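Local coordinates for DNA-binding protein HU (Anabaena sp., PDB 1P51), which binds and wraps DNA as a histone-like homodimer, stabilizing it against denaturation under extreme conditions, and is essential for heterocyst differentiation, at residues E[51-56]-E[76-81]. Residues are numbered along the deposited sequence; the frame is centred on the assembly and turned at random.
Sequences ESRERK and VPAFSA. With nucleotides of chain A.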
loop_
_atom_site.group_PDB
_atom_site.type_symbol
_atom_site.label_atom_id
_atom_site.label_comp_id
_atom_site.label_asym_id
_atom_site.label_seq_id
_atom_site.Cartn_x
_atom_site.Cartn_y
_atom_site.Cartn_z
ATOM N N GLU E 51 7.927 1.711 -1.713
ATOM C CA GLU E 51 9.269 1.737 -2.285
ATOM C C GLU E 51 9.488 0.516 -3.167
ATOM O O GLU E 51 8.737 -0.458 -3.095
ATOM C CB GLU E 51 10.338 1.803 -1.183
ATOM C CG GLU E 51 10.444 0.552 -0.321
ATOM C CD GLU E 51 11.666 0.549 0.580
ATOM O OE1 GLU E 51 12.537 1.431 0.428
ATOM O OE2 GLU E 51 11.757 -0.347 1.447
ATOM N N SER E 52 10.514 0.583 -4.008
ATOM C CA SER E 52 10.949 -0.570 -4.780
ATOM C C SER E 52 11.965 -1.375 -3.976
ATOM O O SER E 52 12.712 -0.822 -3.162
ATOM C CB SER E 52 11.560 -0.125 -6.107
ATOM O OG SER E 52 10.557 0.292 -7.018
ATOM N N ARG E 53 11.974 -2.685 -4.199
ATOM C CA ARG E 53 12.949 -3.573 -3.579
ATOM C C ARG E 53 13.483 -4.546 -4.620
ATOM O O ARG E 53 12.711 -5.134 -5.388
ATOM C CB ARG E 53 12.331 -4.327 -2.400
ATOM C CG ARG E 53 12.386 -3.563 -1.082
ATOM C CD ARG E 53 11.532 -4.162 0.027
ATOM N NE ARG E 53 11.060 -3.147 0.970
ATOM C CZ ARG E 53 10.119 -3.346 1.891
ATOM N NH1 ARG E 53 9.524 -4.529 2.009
ATOM N NH2 ARG E 53 9.766 -2.354 2.697
ATOM N N GLU E 54 14.804 -4.700 -4.650
ATOM C CA GLU E 54 15.453 -5.597 -5.601
ATOM C C GLU E 54 15.570 -6.998 -5.012
ATOM O O GLU E 54 16.019 -7.165 -3.877
ATOM C CB GLU E 54 16.831 -5.060 -6.008
ATOM C CG GLU E 54 16.789 -3.821 -6.898
ATOM C CD GLU E 54 17.489 -4.022 -8.234
ATOM O OE1 GLU E 54 18.714 -4.284 -8.237
ATOM O OE2 GLU E 54 16.816 -3.914 -9.284
ATOM N N ARG E 55 15.138 -7.994 -5.782
ATOM C CA ARG E 55 15.273 -9.396 -5.395
ATOM C C ARG E 55 16.367 -10.040 -6.229
ATOM O O ARG E 55 16.390 -9.883 -7.445
ATOM C CB ARG E 55 13.960 -10.157 -5.601
ATOM C CG ARG E 55 12.733 -9.491 -5.007
ATOM C CD ARG E 55 11.841 -10.431 -4.210
ATOM N NE ARG E 55 10.876 -9.701 -3.388
ATOM C CZ ARG E 55 11.156 -9.140 -2.215
ATOM N NH1 ARG E 55 12.380 -9.217 -1.706
ATOM N NH2 ARG E 55 10.209 -8.498 -1.545
ATOM N N LYS E 56 17.279 -10.756 -5.575
ATOM C CA LYS E 56 18.346 -11.460 -6.284
ATOM C C LYS E 56 17.816 -12.755 -6.898
ATOM O O LYS E 56 16.764 -13.260 -6.498
ATOM C CB LYS E 56 19.544 -11.750 -5.363
ATOM C CG LYS E 56 19.792 -10.715 -4.262
ATOM C CD LYS E 56 20.607 -9.526 -4.757
ATOM C CE LYS E 56 19.772 -8.249 -4.773
ATOM N NZ LYS E 56 19.672 -7.661 -6.148
ATOM N N VAL E 76 10.436 -5.255 -7.274
ATOM C CA VAL E 76 9.018 -5.366 -6.916
ATOM C C VAL E 76 8.525 -4.186 -6.059
ATOM O O VAL E 76 9.304 -3.602 -5.297
ATOM C CB VAL E 76 8.704 -6.712 -6.186
ATOM C CG1 VAL E 76 8.964 -7.908 -7.096
ATOM C CG2 VAL E 76 9.482 -6.841 -4.867
ATOM N N PRO E 77 7.245 -3.830 -6.192
ATOM C CA PRO E 77 6.623 -2.839 -5.305
ATOM C C PRO E 77 6.465 -3.387 -3.886
ATOM O O PRO E 77 6.049 -4.532 -3.701
ATOM C CB PRO E 77 5.244 -2.613 -5.941
ATOM C CG PRO E 77 5.364 -3.154 -7.316
ATOM C CD PRO E 77 6.293 -4.318 -7.204
ATOM N N ALA E 78 6.810 -2.568 -2.900
ATOM C CA ALA E 78 6.718 -2.961 -1.502
ATOM C C ALA E 78 5.996 -1.893 -0.699
ATOM O O ALA E 78 5.881 -0.750 -1.139
ATOM C CB ALA E 78 8.097 -3.217 -0.934
ATOM N N PHE E 79 5.509 -2.278 0.477
ATOM C CA PHE E 79 4.735 -1.392 1.334
ATOM C C PHE E 79 5.080 -1.625 2.800
ATOM O O PHE E 79 5.193 -2.765 3.252
ATOM C CB PHE E 79 3.235 -1.603 1.091
ATOM C CG PHE E 79 2.340 -0.791 1.993
ATOM C CD1 PHE E 79 2.217 0.586 1.822
ATOM C CD2 PHE E 79 1.613 -1.407 3.007
ATOM C CE1 PHE E 79 1.390 1.337 2.646
ATOM C CE2 PHE E 79 0.779 -0.662 3.840
ATOM C CZ PHE E 79 0.668 0.714 3.657
ATOM N N SER E 80 5.266 -0.530 3.532
ATOM C CA SER E 80 5.442 -0.583 4.975
ATOM C C SER E 80 4.248 0.098 5.624
ATOM O O SER E 80 3.935 1.244 5.305
ATOM C CB SER E 80 6.736 0.117 5.385
ATOM O OG SER E 80 7.853 -0.724 5.187
ATOM N N ALA E 81 3.571 -0.617 6.518
ATOM C CA ALA E 81 2.414 -0.067 7.214
ATOM C C ALA E 81 2.874 0.865 8.326
ATOM O O ALA E 81 3.733 0.505 9.131
ATOM C CB ALA E 81 1.543 -1.180 7.770
ATOM P P DT A 10 16.179 -12.469 -1.347
ATOM O OP1 DT A 10 15.463 -11.653 -2.354
ATOM O OP2 DT A 10 17.662 -12.492 -1.364
ATOM O "O5'" DT A 10 15.694 -11.974 0.100
ATOM C "C5'" DT A 10 14.664 -12.651 0.814
ATOM C "C4'" DT A 10 13.341 -11.913 0.731
ATOM O "O4'" DT A 10 12.257 -12.811 1.087
ATOM C "C3'" DT A 10 13.234 -10.732 1.682
ATOM O "O3'" DT A 10 12.486 -9.687 1.074
ATOM C "C2'" DT A 10 12.521 -11.309 2.903
ATOM C "C1'" DT A 10 11.672 -12.434 2.320
ATOM N N1 DT A 10 11.568 -13.648 3.201
ATOM C C2 DT A 10 10.333 -14.017 3.705
ATOM O O2 DT A 10 9.297 -13.412 3.486
ATOM N N3 DT A 10 10.352 -15.144 4.492
ATOM C C4 DT A 10 11.448 -15.922 4.821
ATOM O O4 DT A 10 11.345 -16.913 5.536
ATOM C C5 DT A 10 12.709 -15.485 4.262
ATOM C C7 DT A 10 13.977 -16.240 4.539
ATOM C C6 DT A 10 12.706 -14.386 3.490
ATOM P P DT A 11 12.684 -8.175 1.559
ATOM O OP1 DT A 11 12.132 -7.298 0.505
ATOM O OP2 DT A 11 14.090 -8.006 1.995
ATOM O "O5'" DT A 11 11.746 -8.073 2.848
ATOM C "C5'" DT A 11 10.331 -8.209 2.760
ATOM C "C4'" DT A 11 9.734 -8.393 4.143
ATOM O "O4'" DT A 11 9.970 -9.756 4.575
ATOM C "C3'" DT A 11 10.347 -7.508 5.228
ATOM O "O3'" DT A 11 9.501 -6.391 5.522
ATOM C "C2'" DT A 11 10.524 -8.436 6.432
ATOM C "C1'" DT A 11 9.949 -9.778 5.986
ATOM N N1 DT A 11 10.706 -10.977 6.496
ATOM C C2 DT A 11 10.064 -11.917 7.288
ATOM O O2 DT A 11 8.890 -11.854 7.613
ATOM N N3 DT A 11 10.860 -12.963 7.694
ATOM C C4 DT A 11 12.201 -13.165 7.403
ATOM O O4 DT A 11 12.815 -14.141 7.823
ATOM C C5 DT A 11 12.812 -12.147 6.576
ATOM C C7 DT A 11 14.260 -12.237 6.185
ATOM C C6 DT A 11 12.046 -11.120 6.175
#
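Arg-53 and Val-76 form an antiparallel hydrogen-bonded pair in the beta hairpin of strands 48-61 and 68-81: Arg-53 N reaches Val-76 O at 3.0 Å, and Val-76 N returns a bond to Arg-53 O. Glu-51 and Ala-78 pair likewise. Between these pairs Pro-77 faces Ser-52 at a non-hydrogen-bonded position, where its missing N-H costs this pairing nothing. The Arg-53 side chain, extended from CG to NE, runs over Ala-78, whose CB lies against one guanidinium face, offset toward its rim, 3.5 Å from CZ; a methyl is small enough to let that flat group settle close to the sheet. In the guanidinium plane, NE and NH2 both grip a single oxygen, Glu-51 OE2, NE at 2.9 Å, side-on, limiting how the group can turn. With an alanine in place of this arginine, the Glu-51 carboxylate would probably lose its partner and the Ala-78 methyl its cover. Val-76, a beta-branched residue well suited to a strand, turns CG2 to Arg-55 NE, the two side chains crossing at about a right angle. Arg-55 NH1 and NH2 both donate to OP1 of DT11 of chain A, while Arg-53 makes only a long, weak ion pair with another DNA phosphate. Strand pairing and aliphatic-to-guanidinium packing place these arginines, consistent with DNA being met here through its backbone.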